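Local coordinates for protein beta-1,4-mannanase (Aplysia kurodai, PDB 3VUP) that probably hydrolyses the beta-1,4-mannosidic bonds of mannan in the digestive fluid of the sea hare, at residues W225-N230 with D271-F276; H262-Q267 with V291-E296. All blocks are in the same frame, centred on the assembly; numbering follows the deposited sequence. Where two conformers were deposited one is given.

Interaction 1: residues W225-N230 with D271-F276; sequences WNPKSN and DEVAPF
The segment 225-230 folds into a short 3-10 turn at 227-229, where Asn230 N bonds to Pro227 O, while 271-276 opens with a type I beta turn from Asp271 to Ala274. The two turns come nearest at Lys228 and Val273, whose CA atoms lie 6.8 Å apart. Each begins with an Asx turn: Asn226 OD1 takes the backbone N-H of Lys228, and Asp271 OD2 takes that of Val273 from above its carboxylate plane. With one oxygen of each given to its own turn, the two side chains still meet tip to tip. Asn226 has CG anti to the backbone N (chi1 -175°), and its ND2 gives a nearly straight 2.8 Å bond to the syn lone pair of Asp271 OD1, which lies in the amide plane. Water 1 completes a second link, donating to Asn226 OD1 and Asp271 OD2, so amide and carboxylate are tied through both branches and their rotation is fixed. Lys228, extended beyond CG, brings NZ to Asp271 OD1 as a long 3.5 Å salt bridge, and NZ also donates to waters 2 and 3. The aliphatic part of Lys228 crosses Val273 obliquely, Lys228 CE lying 3.7 Å from Val273 CG2. Beside these polar groups two prolines meet tip to tip, Pro227 CG 3.7 Å from Pro275 CD. The contact thus joins the loops that follow barrel strands 220-224 and 259-262; both prolines rest on Phe261 of strand 259-262, Ser229 OG bonds to Glu164, and Phe276 packs on helix 304-313.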
ATOM      1  N   TRP A 225      -6.354   3.155   6.425  1.00  4.15           N
ATOM      2  CA  TRP A 225      -5.941   4.232   7.318  1.00  4.55           C
ATOM      3  C   TRP A 225      -5.889   3.809   8.777  1.00  4.59           C
ATOM      4  O   TRP A 225      -5.173   4.402   9.582  1.00  4.61           O
ATOM      5  CB  TRP A 225      -6.827   5.462   7.108  1.00  4.77           C
ATOM      6  CG  TRP A 225      -7.757   5.853   8.233  1.00  5.13           C
ATOM      7  CD1 TRP A 225      -7.619   6.944   9.046  1.00  6.07           C
ATOM      8  CD2 TRP A 225      -8.987   5.214   8.638  1.00  5.44           C
ATOM      9  NE1 TRP A 225      -8.665   7.020   9.931  1.00  6.33           N
ATOM     10  CE2 TRP A 225      -9.516   5.972   9.703  1.00  5.91           C
ATOM     11  CE3 TRP A 225      -9.679   4.065   8.227  1.00  5.60           C
ATOM     12  CZ2 TRP A 225     -10.699   5.625  10.359  1.00  6.14           C
ATOM     13  CZ3 TRP A 225     -10.859   3.722   8.886  1.00  6.10           C
ATOM     14  CH2 TRP A 225     -11.355   4.503   9.933  1.00  6.06           C
ATOM     15  N   ASN A 226      -6.660   2.771   9.095  1.00  4.61           N
ATOM     16  CA  ASN A 226      -6.899   2.323  10.455  1.00  4.50           C
ATOM     17  C   ASN A 226      -7.568   0.958  10.276  1.00  4.60           C
ATOM     18  O   ASN A 226      -8.423   0.813   9.401  1.00  4.87           O
ATOM     19  CB  ASN A 226      -7.851   3.327  11.129  1.00  4.92           C
ATOM     20  CG  ASN A 226      -8.089   3.047  12.603  1.00  5.16           C
ATOM     21  OD1 ASN A 226      -8.425   1.925  12.989  1.00  4.59           O
ATOM     22  ND2 ASN A 226      -7.926   4.079  13.437  1.00  5.94           N
ATOM     23  N   PRO A 227      -7.194  -0.048  11.084  1.00  4.75           N
ATOM     24  CA  PRO A 227      -7.828  -1.357  10.899  1.00  4.79           C
ATOM     25  C   PRO A 227      -9.338  -1.389  11.171  1.00  4.67           C
ATOM     26  O   PRO A 227      -9.950  -2.417  10.902  1.00  4.49           O
ATOM     27  CB  PRO A 227      -7.086  -2.251  11.901  1.00  5.85           C
ATOM     28  CG  PRO A 227      -6.546  -1.305  12.916  1.00  5.82           C
ATOM     29  CD  PRO A 227      -6.173  -0.076  12.144  1.00  5.24           C
ATOM     30  N   LYS A 228      -9.926  -0.299  11.659  1.00  4.58           N
ATOM     31  CA  LYS A 228     -11.375  -0.226  11.810  1.00  4.92           C
ATOM     32  C   LYS A 228     -12.162  -0.587  10.550  1.00  4.57           C
ATOM     33  O   LYS A 228     -13.299  -1.026  10.673  1.00  5.04           O
ATOM     34  CB  LYS A 228     -11.801   1.146  12.332  1.00  5.24           C
ATOM     35  CG  LYS A 228     -11.505   1.342  13.806  1.00  5.25           C
ATOM     36  CD  LYS A 228     -11.792   2.754  14.271  1.00  6.74           C
ATOM     37  CE  LYS A 228     -11.443   2.910  15.748  1.00  7.30           C
ATOM     38  NZ  LYS A 228     -11.802   4.263  16.263  1.00  7.77           N
ATOM     39  N   SER A 229     -11.600  -0.388   9.355  1.00  4.29           N
ATOM     40  CA  SER A 229     -12.292  -0.778   8.124  1.00  4.41           C
ATOM     41  C   SER A 229     -11.974  -2.197   7.648  1.00  4.40           C
ATOM     42  O   SER A 229     -12.490  -2.612   6.616  1.00  4.83           O
ATOM     43  CB  SER A 229     -11.937   0.188   7.006  1.00  4.69           C
ATOM     44  OG  SER A 229     -10.537   0.145   6.833  1.00  4.70           O
ATOM     45  N   ASN A 230     -11.165  -2.931   8.408  1.00  4.27           N
ATOM     46  CA  ASN A 230     -10.475  -4.119   7.906  1.00  4.56           C
ATOM     47  C   ASN A 230     -10.521  -5.279   8.916  1.00  5.19           C
ATOM     48  O   ASN A 230      -9.721  -6.197   8.824  1.00  6.80           O
ATOM     49  CB  ASN A 230      -9.015  -3.695   7.620  1.00  4.93           C
ATOM     50  CG  ASN A 230      -8.246  -4.559   6.595  1.00  5.15           C
ATOM     51  OD1 ASN A 230      -7.127  -4.191   6.258  1.00  6.79           O
ATOM     52  ND2 ASN A 230      -8.825  -5.642   6.097  1.00  7.37           N
ATOM     53  N   ASP A 271      -6.088   4.621  19.796  1.00  6.26           N
ATOM     54  CA  ASP A 271      -7.516   4.312  19.853  1.00  6.34           C
ATOM     55  C   ASP A 271      -7.771   2.863  20.283  1.00  6.65           C
ATOM     56  O   ASP A 271      -6.831   2.114  20.524  1.00  6.68           O
ATOM     57  CB  ASP A 271      -8.264   4.741  18.569  1.00  6.51           C
ATOM     58  CG  ASP A 271      -8.042   3.827  17.370  1.00  6.24           C
ATOM     59  OD1 ASP A 271      -8.268   4.332  16.241  1.00  7.35           O
ATOM     60  OD2 ASP A 271      -7.702   2.634  17.525  1.00  6.38           O
ATOM     61  N   GLU A 272      -9.038   2.483  20.397  1.00  7.54           N
ATOM     62  CA  GLU A 272      -9.384   1.194  20.987  1.00  9.07           C
ATOM     63  C   GLU A 272      -9.058  -0.007  20.108  1.00  7.77           C
ATOM     64  O   GLU A 272      -9.125  -1.149  20.559  1.00  9.35           O
ATOM     65  CB  GLU A 272     -10.861   1.163  21.373  1.00 12.83           C
ATOM     66  CG  GLU A 272     -11.298   2.295  22.285  0.50 15.20           C
ATOM     67  CD  GLU A 272     -12.771   2.212  22.635  0.50 17.63           C
ATOM     68  OE1 GLU A 272     -13.442   1.275  22.154  0.50 18.64           O
ATOM     69  OE2 GLU A 272     -13.260   3.080  23.388  0.50 18.52           O
ATOM     70  N   VAL A 273      -8.703   0.251  18.854  1.00  6.63           N
ATOM     71  CA  VAL A 273      -8.481  -0.813  17.887  1.00  6.50           C
ATOM     72  C   VAL A 273      -7.009  -0.809  17.431  1.00  6.31           C
ATOM     73  O   VAL A 273      -6.613  -1.575  16.556  1.00  6.07           O
ATOM     74  CB  VAL A 273      -9.477  -0.646  16.704  1.00  5.93           C
ATOM     75  CG1 VAL A 273      -9.459  -1.834  15.754  1.00  6.68           C
ATOM     76  CG2 VAL A 273     -10.882  -0.477  17.256  1.00  7.04           C
ATOM     77  N   ALA A 274      -6.186   0.024  18.063  1.00  5.84           N
ATOM     78  CA  ALA A 274      -4.845   0.291  17.542  1.00  5.58           C
ATOM     79  C   ALA A 274      -3.946  -0.940  17.481  1.00  5.26           C
ATOM     80  O   ALA A 274      -3.811  -1.666  18.460  1.00  5.50           O
ATOM     81  CB  ALA A 274      -4.167   1.376  18.357  1.00  6.53           C
ATOM     82  N   PRO A 275      -3.286  -1.152  16.337  1.00  5.12           N
ATOM     83  CA  PRO A 275      -2.325  -2.254  16.260  1.00  5.09           C
ATOM     84  C   PRO A 275      -1.233  -2.172  17.330  1.00  5.33           C
ATOM     85  O   PRO A 275      -0.770  -3.213  17.788  1.00  5.88           O
ATOM     86  CB  PRO A 275      -1.762  -2.112  14.845  1.00  6.16           C
ATOM     87  CG  PRO A 275      -2.954  -1.610  14.058  1.00  6.72           C
ATOM     88  CD  PRO A 275      -3.611  -0.615  15.004  1.00  6.42           C
ATOM     89  N   PHE A 276      -0.874  -0.962  17.754  1.00  5.12           N
ATOM     90  CA  PHE A 276       0.188  -0.758  18.738  1.00  5.15           C
ATOM     91  C   PHE A 276      -0.203  -1.049  20.179  1.00  5.74           C
ATOM     92  O   PHE A 276       0.630  -0.954  21.069  1.00  6.12           O
ATOM     93  CB  PHE A 276       0.803   0.633  18.570  1.00  5.54           C
ATOM     94  CG  PHE A 276       1.742   0.704  17.421  1.00  4.97           C
ATOM     95  CD1 PHE A 276       3.033   0.212  17.556  1.00  5.23           C
ATOM     96  CD2 PHE A 276       1.346   1.196  16.194  1.00  5.12           C
ATOM     97  CE1 PHE A 276       3.918   0.222  16.496  1.00  5.24           C
ATOM     98  CE2 PHE A 276       2.227   1.223  15.130  1.00  5.56           C
ATOM     99  CZ  PHE A 276       3.508   0.735  15.279  1.00  5.59           C
TER
HETATM  100  O   HOH W   1      -6.805   1.530  15.235  1.00  5.75           O
HETATM  101  O   HOH W   2     -11.453   3.610  19.072  0.61  7.85           O
HETATM  102  O   HOH W   3     -10.650   6.265  14.727  1.00 15.01           O

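Interaction 2: residues H262-Q267 with V291-E296; sequences HSYSWQ and VGEFWE. With SO4 (sulfate ion), chain F.
Two partners grip Glu293 OE2: a salt bridge from Arg60 NH1 and a hydrogen bond with O2 of a bound TRS, probably from the crystallisation liquor. Glu293 OE1 accepts from Tyr264 OH at 2.6 Å, the hydroxyl above the carboxylate plane and OE1 at the edge of the tyrosine ring. Such company probably keeps Glu293 ionised. Its extended chain crosses the His262 ring, Glu293 CG 3.5 Å from the ring centroid in a CH-pi contact and the carboxylate stacked over that face, planes 18° apart. The His262 nitrogens bond outside the segments, ND1 with Glu162 and NE2 with Gln260. Ser263 N bonds to Glu293 O, 3.1 Å and nearly straight, and water 4 accepts from Trp295 N and bonds Ser263 O. Tyr264 turns its edge to the five-membered ring of Trp295, offset edge-to-face with planes at 80° and Tyr264 CE1 3.4 Å from Trp295 CD1; Trp295 NE1 is bonded to Asp298. A sulfate, probably from the same source, takes a weak bond from Glu296 N and others from Arg327, Gln297, Asn330 and Gln331. The contact lies where neighbouring parallel strands 259-262 and 289-293 leave the TIM barrel, Tyr264 and Glu293 against Trp322 and Phe294 on helix 304-313.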
ATOM      1  N   HIS A 262      -2.448   0.992   8.707  1.00  4.18           N
ATOM      2  CA  HIS A 262      -1.732   2.162   9.196  1.00  4.23           C
ATOM      3  C   HIS A 262      -2.181   2.427  10.623  1.00  4.46           C
ATOM      4  O   HIS A 262      -3.331   2.156  10.971  1.00  5.07           O
ATOM      5  CB  HIS A 262      -2.008   3.368   8.307  1.00  4.63           C
ATOM      6  CG  HIS A 262      -1.629   3.134   6.886  1.00  4.37           C
ATOM      7  ND1 HIS A 262      -1.981   3.996   5.867  1.00  5.06           N
ATOM      8  CD2 HIS A 262      -0.932   2.131   6.305  1.00  4.94           C
ATOM      9  CE1 HIS A 262      -1.515   3.531   4.724  1.00  5.25           C
ATOM     10  NE2 HIS A 262      -0.883   2.394   4.960  1.00  5.00           N
ATOM     11  N   SER A 263      -1.280   2.941  11.450  1.00  4.43           N
ATOM     12  CA  SER A 263      -1.651   3.210  12.828  1.00  4.83           C
ATOM     13  C   SER A 263      -0.940   4.416  13.397  1.00  4.80           C
ATOM     14  O   SER A 263       0.285   4.453  13.489  1.00  5.63           O
ATOM     15  CB  SER A 263      -1.399   1.985  13.709  1.00  5.53           C
ATOM     16  OG  SER A 263      -1.866   2.195  15.037  1.00  6.08           O
ATOM     17  N   TYR A 264      -1.746   5.385  13.816  1.00  5.36           N
ATOM     18  CA  TYR A 264      -1.272   6.621  14.410  1.00  5.29           C
ATOM     19  C   TYR A 264      -2.096   6.919  15.654  1.00  5.40           C
ATOM     20  O   TYR A 264      -3.316   6.754  15.660  1.00  6.22           O
ATOM     21  CB  TYR A 264      -1.447   7.768  13.422  1.00  5.79           C
ATOM     22  CG  TYR A 264      -0.635   7.665  12.152  1.00  5.63           C
ATOM     23  CD1 TYR A 264       0.688   8.094  12.116  1.00  6.22           C
ATOM     24  CD2 TYR A 264      -1.189   7.156  10.985  1.00  6.02           C
ATOM     25  CE1 TYR A 264       1.430   8.037  10.962  1.00  6.71           C
ATOM     26  CE2 TYR A 264      -0.445   7.085   9.819  1.00  5.80           C
ATOM     27  CZ  TYR A 264       0.865   7.539   9.811  1.00  5.44           C
ATOM     28  OH  TYR A 264       1.629   7.519   8.667  1.00  5.98           O
ATOM     29  N   SER A 265      -1.432   7.379  16.702  1.00  5.02           N
ATOM     30  CA  SER A 265      -2.147   7.902  17.856  1.00  5.86           C
ATOM     31  C   SER A 265      -2.778   9.251  17.511  1.00  6.31           C
ATOM     32  O   SER A 265      -2.347   9.917  16.564  1.00  6.80           O
ATOM     33  CB  SER A 265      -1.228   8.014  19.084  1.00  5.90           C
ATOM     34  OG  SER A 265      -0.130   8.891  18.873  1.00  5.85           O
ATOM     35  N   TRP A 266      -3.808   9.627  18.267  1.00  7.11           N
ATOM     36  CA  TRP A 266      -4.463  10.914  18.109  1.00  8.72           C
ATOM     37  C   TRP A 266      -4.370  11.649  19.430  1.00  7.65           C
ATOM     38  O   TRP A 266      -4.769  11.112  20.469  1.00  7.67           O
ATOM     39  CB  TRP A 266      -5.931  10.732  17.715  1.00 10.73           C
ATOM     40  CG  TRP A 266      -6.735  11.992  17.821  1.00 13.43           C
ATOM     41  CD1 TRP A 266      -7.739  12.249  18.705  1.00 14.13           C
ATOM     42  CD2 TRP A 266      -6.586  13.177  17.026  1.00 14.67           C
ATOM     43  NE1 TRP A 266      -8.240  13.513  18.497  1.00 14.98           N
ATOM     44  CE2 TRP A 266      -7.551  14.103  17.470  1.00 15.51           C
ATOM     45  CE3 TRP A 266      -5.737  13.541  15.973  1.00 15.27           C
ATOM     46  CZ2 TRP A 266      -7.683  15.375  16.910  1.00 16.47           C
ATOM     47  CZ3 TRP A 266      -5.876  14.803  15.410  1.00 16.63           C
ATOM     48  CH2 TRP A 266      -6.839  15.703  15.881  1.00 16.75           C
ATOM     49  N   GLN A 267      -3.813  12.858  19.397  1.00  8.11           N
ATOM     50  CA  GLN A 267      -3.631  13.654  20.605  1.00  8.70           C
ATOM     51  C   GLN A 267      -2.907  12.842  21.677  1.00  8.09           C
ATOM     52  O   GLN A 267      -3.214  12.919  22.866  1.00  7.85           O
ATOM     53  CB  GLN A 267      -4.967  14.213  21.103  1.00  9.07           C
ATOM     54  CG  GLN A 267      -5.633  15.106  20.070  1.00  9.63           C
ATOM     55  CD  GLN A 267      -6.867  15.806  20.604  1.00 11.68           C
ATOM     56  OE1 GLN A 267      -7.455  15.384  21.597  1.00 12.82           O
ATOM     57  NE2 GLN A 267      -7.265  16.886  19.943  1.00 11.74           N
ATOM     58  N   VAL A 291       2.115  -3.683   9.298  1.00  4.66           N
ATOM     59  CA  VAL A 291       1.844  -2.356   9.829  1.00  4.20           C
ATOM     60  C   VAL A 291       2.638  -1.392   8.946  1.00  4.11           C
ATOM     61  O   VAL A 291       3.851  -1.212   9.113  1.00  5.12           O
ATOM     62  CB  VAL A 291       2.200  -2.237  11.321  1.00  5.15           C
ATOM     63  CG1 VAL A 291       1.868  -0.843  11.822  1.00  5.82           C
ATOM     64  CG2 VAL A 291       1.443  -3.284  12.126  1.00  5.98           C
ATOM     65  N   GLY A 292       1.943  -0.835   7.957  1.00  4.41           N
ATOM     66  CA  GLY A 292       2.566  -0.181   6.821  1.00  4.47           C
ATOM     67  C   GLY A 292       2.775   1.321   6.903  1.00  4.11           C
ATOM     68  O   GLY A 292       3.352   1.889   5.976  1.00  4.44           O
ATOM     69  N   GLU A 293       2.312   1.956   7.981  1.00  3.92           N
ATOM     70  CA  GLU A 293       2.670   3.344   8.302  1.00  4.08           C
ATOM     71  C   GLU A 293       2.585   3.539   9.798  1.00  4.39           C
ATOM     72  O   GLU A 293       1.643   3.055  10.425  1.00  4.63           O
ATOM     73  CB  GLU A 293       1.711   4.363   7.686  1.00  4.98           C
ATOM     74  CG  GLU A 293       1.760   4.547   6.189  1.00  4.97           C
ATOM     75  CD  GLU A 293       0.855   5.672   5.717  1.00  4.74           C
ATOM     76  OE1 GLU A 293       0.434   6.511   6.556  1.00  5.40           O
ATOM     77  OE2 GLU A 293       0.578   5.720   4.497  1.00  4.78           O
ATOM     78  N   PHE A 294       3.542   4.295  10.334  1.00  4.29           N
ATOM     79  CA  PHE A 294       3.547   4.766  11.710  1.00  4.83           C
ATOM     80  C   PHE A 294       4.740   5.696  11.862  1.00  4.40           C
ATOM     81  O   PHE A 294       5.674   5.640  11.054  1.00  4.72           O
ATOM     82  CB  PHE A 294       3.658   3.607  12.715  1.00  4.78           C
ATOM     83  CG  PHE A 294       4.908   2.767  12.570  1.00  4.77           C
ATOM     84  CD1 PHE A 294       6.054   3.042  13.307  1.00  5.14           C
ATOM     85  CD2 PHE A 294       4.921   1.678  11.712  1.00  4.97           C
ATOM     86  CE1 PHE A 294       7.184   2.256  13.181  1.00  5.76           C
ATOM     87  CE2 PHE A 294       6.049   0.883  11.582  1.00  5.50           C
ATOM     88  CZ  PHE A 294       7.186   1.173  12.322  1.00  5.85           C
ATOM     89  N   TRP A 295       4.717   6.543  12.888  1.00  4.65           N
ATOM     90  CA  TRP A 295       5.888   7.342  13.224  1.00  5.33           C
ATOM     91  C   TRP A 295       5.841   7.794  14.673  1.00  4.82           C
ATOM     92  O   TRP A 295       4.791   7.764  15.312  1.00  5.40           O
ATOM     93  CB  TRP A 295       6.125   8.521  12.272  1.00  5.69           C
ATOM     94  CG  TRP A 295       5.043   9.560  12.163  1.00  5.74           C
ATOM     95  CD1 TRP A 295       3.841   9.618  12.815  1.00  6.12           C
ATOM     96  CD2 TRP A 295       5.104  10.711  11.326  1.00  6.19           C
ATOM     97  NE1 TRP A 295       3.142  10.735  12.407  1.00  6.25           N
ATOM     98  CE2 TRP A 295       3.895  11.411  11.482  1.00  6.28           C
ATOM     99  CE3 TRP A 295       6.054  11.193  10.428  1.00  7.18           C
ATOM    100  CZ2 TRP A 295       3.632  12.598  10.797  1.00  7.58           C
ATOM    101  CZ3 TRP A 295       5.795  12.362   9.748  1.00  8.04           C
ATOM    102  CH2 TRP A 295       4.588  13.049   9.927  1.00  8.37           C
ATOM    103  N   GLU A 296       6.988   8.219  15.188  1.00  5.57           N
ATOM    104  CA  GLU A 296       7.110   8.493  16.609  1.00  5.83           C
ATOM    105  C   GLU A 296       6.257   9.673  17.072  1.00  5.39           C
ATOM    106  O   GLU A 296       5.713   9.650  18.177  1.00  5.71           O
ATOM    107  CB  GLU A 296       8.582   8.708  16.974  1.00  6.36           C
ATOM    108  CG  GLU A 296       8.829   8.903  18.462  1.00  7.18           C
ATOM    109  CD  GLU A 296      10.306   8.952  18.849  1.00  9.25           C
ATOM    110  OE1 GLU A 296      10.643   9.714  19.773  1.00 12.86           O
ATOM    111  OE2 GLU A 296      11.130   8.203  18.292  1.00  8.41           O
TER
HETATM  112  S   SO4 F 404       9.354  10.318  13.663  1.00 11.07           S
HETATM  113  O1  SO4 F 404       9.004  10.663  12.308  1.00 12.69           O
HETATM  114  O2  SO4 F 404       9.783   8.990  13.457  1.00  6.20           O
HETATM  115  O3  SO4 F 404      10.599  10.939  14.064  1.00 13.40           O
HETATM  116  O4  SO4 F 404       8.292  10.796  14.536  1.00 12.43           O
HETATM  117  O   HOH W   4       2.357   6.081  14.408  1.00  5.65           O

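The segments alternate along the chain, and interactions 1 and 2 touch, their centres about 10 Å apart, beside the mouth of the barrel. Pro275 CD lies 3.3 Å from Ser263 OG, and Phe276 CZ meets Phe294 CG at 3.7 Å, edge-to-face. Trp225 O packs 3.6 Å from His262 CB. Interaction 2 reaches the pocket itself: the Glu293 side chain is about 3 Å from the bound TRS. As in clan GH-A glycosidases, Glu293 at the end of strand 289-293 is probably the nucleophile and Glu162, the partner of His262, the acid/base. Trp225, at the start of segment 225-230 but outside its contact with 271-276, touches that same Glu162.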